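Long-range contact in RNA-induced transcriptional silencing complex protein tas3 (Schizosaccharomyces pombe, PDB 3D1B), which helps form the core of the RNA-induced transcriptional silencing (RITS) complex, which acts in the RNA-interference pathway important for heterochromatin formation and accurate chromosome segregation: residues D16-F28 and F111-E123. Sequence-based numbering, arbitrary orientation.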
loop_
_atom_site.group_PDB
_atom_site.type_symbol
_atom_site.label_atom_id
_atom_site.label_comp_id
_atom_site.label_asym_id
_atom_site.label_seq_id
_atom_site.Cartn_x
_atom_site.Cartn_y
_atom_site.Cartn_z
ATOM N N ASP A 16 -9.728 -15.089 1.590
ATOM C CA ASP A 16 -8.958 -16.300 1.852
ATOM C C ASP A 16 -8.342 -16.827 0.558
ATOM O O ASP A 16 -7.178 -17.229 0.533
ATOM C CB ASP A 16 -9.841 -17.391 2.468
ATOM C CG ASP A 16 -9.973 -17.257 3.970
ATOM O OD1 ASP A 16 -10.284 -16.144 4.443
ATOM O OD2 ASP A 16 -9.776 -18.269 4.677
ATOM N N LEU A 17 -9.133 -16.835 -0.511
ATOM C CA LEU A 17 -8.655 -17.302 -1.808
ATOM C C LEU A 17 -7.356 -16.617 -2.222
ATOM O O LEU A 17 -6.406 -17.279 -2.632
ATOM C CB LEU A 17 -9.705 -17.058 -2.896
ATOM C CG LEU A 17 -10.688 -18.195 -3.163
ATOM C CD1 LEU A 17 -11.628 -17.818 -4.307
ATOM C CD2 LEU A 17 -9.912 -19.458 -3.509
ATOM N N TYR A 18 -7.323 -15.292 -2.121
ATOM C CA TYR A 18 -6.132 -14.533 -2.492
ATOM C C TYR A 18 -4.925 -14.960 -1.666
ATOM O O TYR A 18 -3.807 -15.022 -2.175
ATOM C CB TYR A 18 -6.395 -13.033 -2.327
ATOM C CG TYR A 18 -7.246 -12.450 -3.437
ATOM C CD1 TYR A 18 -8.244 -13.208 -4.046
ATOM C CD2 TYR A 18 -7.065 -11.137 -3.868
ATOM C CE1 TYR A 18 -9.040 -12.677 -5.053
ATOM C CE2 TYR A 18 -7.859 -10.595 -4.877
ATOM C CZ TYR A 18 -8.843 -11.370 -5.465
ATOM O OH TYR A 18 -9.625 -10.843 -6.466
ATOM N N ILE A 19 -5.152 -15.256 -0.391
ATOM C CA ILE A 19 -4.073 -15.707 0.480
ATOM C C ILE A 19 -3.597 -17.085 0.032
ATOM O O ILE A 19 -2.394 -17.338 -0.056
ATOM C CB ILE A 19 -4.536 -15.782 1.957
ATOM C CG1 ILE A 19 -4.718 -14.369 2.523
ATOM C CG2 ILE A 19 -3.531 -16.563 2.786
ATOM C CD1 ILE A 19 -3.429 -13.546 2.567
ATOM N N ASN A 20 -4.546 -17.970 -0.254
ATOM C CA ASN A 20 -4.209 -19.313 -0.709
ATOM C C ASN A 20 -3.463 -19.276 -2.040
ATOM O O ASN A 20 -2.519 -20.042 -2.260
ATOM C CB ASN A 20 -5.475 -20.171 -0.839
ATOM C CG ASN A 20 -6.131 -20.447 0.498
ATOM O OD1 ASN A 20 -5.539 -20.209 1.550
ATOM N ND2 ASN A 20 -7.360 -20.965 0.466
ATOM N N TRP A 21 -3.886 -18.383 -2.928
ATOM C CA TRP A 21 -3.235 -18.242 -4.224
ATOM C C TRP A 21 -1.820 -17.708 -4.053
ATOM O O TRP A 21 -0.888 -18.161 -4.715
ATOM C CB TRP A 21 -4.034 -17.300 -5.134
ATOM C CG TRP A 21 -5.323 -17.894 -5.632
ATOM C CD1 TRP A 21 -5.642 -19.222 -5.699
ATOM C CD2 TRP A 21 -6.451 -17.184 -6.164
ATOM N NE1 TRP A 21 -6.897 -19.382 -6.237
ATOM C CE2 TRP A 21 -7.416 -18.149 -6.533
ATOM C CE3 TRP A 21 -6.739 -15.827 -6.367
ATOM C CZ2 TRP A 21 -8.650 -17.801 -7.094
ATOM C CZ3 TRP A 21 -7.969 -15.481 -6.925
ATOM C CH2 TRP A 21 -8.908 -16.467 -7.281
ATOM N N LEU A 22 -1.663 -16.731 -3.170
ATOM C CA LEU A 22 -0.347 -16.163 -2.915
ATOM C C LEU A 22 0.600 -17.259 -2.431
ATOM O O LEU A 22 1.725 -17.394 -2.919
ATOM C CB LEU A 22 -0.444 -15.070 -1.853
ATOM C CG LEU A 22 0.873 -14.664 -1.194
ATOM C CD1 LEU A 22 1.816 -14.070 -2.235
ATOM C CD2 LEU A 22 0.581 -13.658 -0.087
ATOM N N LYS A 23 0.137 -18.043 -1.466
ATOM C CA LYS A 23 0.957 -19.120 -0.924
ATOM C C LYS A 23 1.302 -20.171 -1.967
ATOM O O LYS A 23 2.288 -20.898 -1.815
ATOM C CB LYS A 23 0.240 -19.791 0.247
ATOM C CG LYS A 23 0.127 -18.916 1.477
ATOM C CD LYS A 23 -0.497 -19.695 2.619
ATOM C CE LYS A 23 -0.548 -18.877 3.890
ATOM N NZ LYS A 23 -1.293 -19.624 4.945
ATOM N N SER A 24 0.497 -20.239 -3.025
ATOM C CA SER A 24 0.698 -21.220 -4.092
ATOM C C SER A 24 1.662 -20.779 -5.194
ATOM O O SER A 24 1.997 -21.567 -6.075
ATOM C CB SER A 24 -0.647 -21.589 -4.716
ATOM O OG SER A 24 -1.524 -22.124 -3.731
ATOM N N LEU A 25 2.091 -19.521 -5.159
ATOM C CA LEU A 25 3.032 -19.029 -6.167
ATOM C C LEU A 25 4.393 -19.658 -5.924
ATOM O O LEU A 25 4.862 -19.703 -4.792
ATOM C CB LEU A 25 3.161 -17.508 -6.083
ATOM C CG LEU A 25 1.947 -16.726 -6.574
ATOM C CD1 LEU A 25 2.098 -15.256 -6.205
ATOM C CD2 LEU A 25 1.810 -16.900 -8.082
ATOM N N SER A 26 5.030 -20.129 -6.989
ATOM C CA SER A 26 6.341 -20.750 -6.863
ATOM C C SER A 26 7.329 -19.786 -6.220
ATOM O O SER A 26 8.170 -20.183 -5.408
ATOM C CB SER A 26 6.851 -21.181 -8.238
ATOM O OG SER A 26 5.982 -22.145 -8.809
ATOM N N PHE A 27 7.219 -18.513 -6.585
ATOM C CA PHE A 27 8.097 -17.481 -6.049
ATOM C C PHE A 27 7.957 -17.380 -4.532
ATOM O O PHE A 27 8.937 -17.174 -3.817
ATOM C CB PHE A 27 7.767 -16.142 -6.718
ATOM C CG PHE A 27 8.640 -14.998 -6.281
ATOM C CD1 PHE A 27 10.027 -15.075 -6.385
ATOM C CD2 PHE A 27 8.065 -13.827 -5.788
ATOM C CE1 PHE A 27 10.834 -13.998 -6.004
ATOM C CE2 PHE A 27 8.860 -12.744 -5.406
ATOM C CZ PHE A 27 10.249 -12.834 -5.515
ATOM N N PHE A 28 6.733 -17.519 -4.037
ATOM C CA PHE A 28 6.489 -17.454 -2.605
ATOM C C PHE A 28 7.075 -18.700 -1.942
ATOM O O PHE A 28 7.749 -18.614 -0.915
ATOM C CB PHE A 28 4.981 -17.404 -2.333
ATOM C CG PHE A 28 4.628 -17.341 -0.873
ATOM C CD1 PHE A 28 4.489 -16.115 -0.223
ATOM C CD2 PHE A 28 4.426 -18.512 -0.144
ATOM C CE1 PHE A 28 4.149 -16.054 1.136
ATOM C CE2 PHE A 28 4.087 -18.463 1.210
ATOM C CZ PHE A 28 3.946 -17.235 1.853
ATOM N N PHE A 111 11.416 -13.179 -15.514
ATOM C CA PHE A 111 11.006 -13.901 -14.309
ATOM C C PHE A 111 9.683 -13.315 -13.808
ATOM O O PHE A 111 8.772 -14.050 -13.402
ATOM C CB PHE A 111 12.091 -13.760 -13.238
ATOM C CG PHE A 111 11.864 -14.606 -12.015
ATOM C CD1 PHE A 111 11.990 -15.992 -12.076
ATOM C CD2 PHE A 111 11.558 -14.017 -10.793
ATOM C CE1 PHE A 111 11.818 -16.778 -10.928
ATOM C CE2 PHE A 111 11.386 -14.791 -9.642
ATOM C CZ PHE A 111 11.516 -16.172 -9.713
ATOM N N ALA A 112 9.576 -11.990 -13.841
ATOM C CA ALA A 112 8.354 -11.327 -13.402
ATOM C C ALA A 112 7.182 -11.816 -14.250
ATOM O O ALA A 112 6.096 -12.051 -13.739
ATOM C CB ALA A 112 8.497 -9.814 -13.529
ATOM N N SER A 113 7.408 -11.968 -15.552
ATOM C CA SER A 113 6.355 -12.434 -16.442
ATOM C C SER A 113 5.926 -13.857 -16.084
ATOM O O SER A 113 4.747 -14.196 -16.175
ATOM C CB SER A 113 6.817 -12.366 -17.899
ATOM O OG SER A 113 6.918 -11.011 -18.322
ATOM N N GLN A 114 6.878 -14.686 -15.667
ATOM C CA GLN A 114 6.549 -16.054 -15.277
ATOM C C GLN A 114 5.659 -16.040 -14.033
ATOM O O GLN A 114 4.665 -16.763 -13.960
ATOM C CB GLN A 114 7.819 -16.856 -14.992
ATOM C CG GLN A 114 8.694 -17.087 -16.208
ATOM C CD GLN A 114 9.989 -17.793 -15.855
ATOM O OE1 GLN A 114 9.977 -18.925 -15.367
ATOM N NE2 GLN A 114 11.112 -17.128 -16.095
ATOM N N ILE A 115 6.017 -15.217 -13.052
ATOM C CA ILE A 115 5.235 -15.122 -11.823
ATOM C C ILE A 115 3.815 -14.652 -12.152
ATOM O O ILE A 115 2.831 -15.197 -11.645
ATOM C CB ILE A 115 5.878 -14.128 -10.831
ATOM C CG1 ILE A 115 7.282 -14.605 -10.446
ATOM C CG2 ILE A 115 5.015 -14.002 -9.584
ATOM C CD1 ILE A 115 8.037 -13.638 -9.560
ATOM N N LEU A 116 3.711 -13.643 -13.010
ATOM C CA LEU A 116 2.409 -13.111 -13.387
ATOM C C LEU A 116 1.571 -14.173 -14.091
ATOM O O LEU A 116 0.373 -14.301 -13.835
ATOM C CB LEU A 116 2.575 -11.893 -14.307
ATOM C CG LEU A 116 1.257 -11.333 -14.858
ATOM C CD1 LEU A 116 0.411 -10.765 -13.729
ATOM C CD2 LEU A 116 1.553 -10.254 -15.894
ATOM N N LYS A 117 2.205 -14.934 -14.975
ATOM C CA LYS A 117 1.505 -15.976 -15.713
ATOM C C LYS A 117 0.973 -17.034 -14.752
ATOM O O LYS A 117 -0.130 -17.553 -14.930
ATOM C CB LYS A 117 2.442 -16.626 -16.733
ATOM C CG LYS A 117 1.756 -17.655 -17.618
ATOM C CD LYS A 117 0.723 -17.007 -18.530
ATOM C CE LYS A 117 -0.421 -17.965 -18.833
ATOM N NZ LYS A 117 0.067 -19.291 -19.306
ATOM N N GLU A 118 1.757 -17.345 -13.727
ATOM C CA GLU A 118 1.353 -18.340 -12.743
ATOM C C GLU A 118 0.168 -17.809 -11.942
ATOM O O GLU A 118 -0.794 -18.534 -11.675
ATOM C CB GLU A 118 2.526 -18.646 -11.814
ATOM C CG GLU A 118 2.466 -19.995 -11.149
ATOM C CD GLU A 118 3.722 -20.285 -10.352
ATOM O OE1 GLU A 118 3.919 -19.637 -9.309
ATOM O OE2 GLU A 118 4.516 -21.151 -10.775
ATOM N N ALA A 119 0.231 -16.534 -11.567
ATOM C CA ALA A 119 -0.845 -15.919 -10.799
ATOM C C ALA A 119 -2.142 -15.917 -11.598
ATOM O O ALA A 119 -3.221 -16.165 -11.053
ATOM C CB ALA A 119 -0.468 -14.489 -10.413
ATOM N N SER A 120 -2.036 -15.631 -12.891
ATOM C CA SER A 120 -3.213 -15.594 -13.750
ATOM C C SER A 120 -3.850 -16.975 -13.838
ATOM O O SER A 120 -5.076 -17.107 -13.835
ATOM C CB SER A 120 -2.829 -15.111 -15.151
ATOM O OG SER A 120 -3.979 -14.984 -15.972
ATOM N N ILE A 121 -3.009 -18.004 -13.920
ATOM C CA ILE A 121 -3.490 -19.382 -14.003
ATOM C C ILE A 121 -4.190 -19.797 -12.705
ATOM O O ILE A 121 -5.241 -20.442 -12.734
ATOM C CB ILE A 121 -2.322 -20.353 -14.299
ATOM C CG1 ILE A 121 -1.819 -20.124 -15.728
ATOM C CG2 ILE A 121 -2.772 -21.801 -14.115
ATOM C CD1 ILE A 121 -0.573 -20.917 -16.088
ATOM N N LEU A 122 -3.617 -19.425 -11.565
ATOM C CA LEU A 122 -4.221 -19.774 -10.281
ATOM C C LEU A 122 -5.595 -19.136 -10.119
ATOM O O LEU A 122 -6.527 -19.749 -9.592
ATOM C CB LEU A 122 -3.319 -19.327 -9.126
ATOM C CG LEU A 122 -1.995 -20.075 -8.962
ATOM C CD1 LEU A 122 -1.154 -19.393 -7.894
ATOM C CD2 LEU A 122 -2.265 -21.531 -8.585
ATOM N N GLU A 123 -5.711 -17.899 -10.587
ATOM C CA GLU A 123 -6.948 -17.133 -10.496
ATOM C C GLU A 123 -8.004 -17.599 -11.496
ATOM O O GLU A 123 -9.207 -17.509 -11.165
ATOM C CB GLU A 123 -6.629 -15.651 -10.700
ATOM C CG GLU A 123 -7.823 -14.721 -10.670
ATOM C CD GLU A 123 -7.402 -13.275 -10.548
ATOM O OE1 GLU A 123 -6.367 -12.917 -11.145
ATOM O OE2 GLU A 123 -8.097 -12.498 -9.857
HETATM O O HOH W 1 -10.316 -12.890 -8.947
HETATM O O HOH W 2 5.683 -17.655 -8.951
#
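Glu118 reaches from helix 109-122 to Ser26, at the start of helix 26-29 and just after helix 14-23, and so ties the first helices of the all-alpha C-terminal motif of Tas3 to its last. With CG anti to the backbone N and the chain extended beyond, the carboxylate meets both Ser26 donors on the syn sides, each 23° out of its plane: N meets OE1 at 2.6 Å, nearly straight at 169°, and OG meets OE2. This pairing fixes the carboxylate's rotation, and a water joins OE1 to Phe27 N. At the other end, one Trp21 indole face takes Leu122 O and Glu123 CA, the latter a CH-pi contact nearly on the six-membered ring's normal, 3.9 Å from its centroid. Replacing Trp21 by an alanine would remove the indole and is likely to leave a gap beside Leu122 CB and the Glu123 backbone. Between the Glu118 and Trp21 contacts, Leu25 CD2 fits against Ala119 CB (4.1 Å) and Leu122 CD1 (3.9 Å). Glu123's carboxylate bonds Thr88 OG1, Phe90 N and Ala91 N; a water also joins it to Tyr18 OH. Farther along, Phe27 and Phe111 meet obliquely, planes 78° apart, while Ile115 CD1 stands over a Phe27 face, 3.6 Å from CG of that ring.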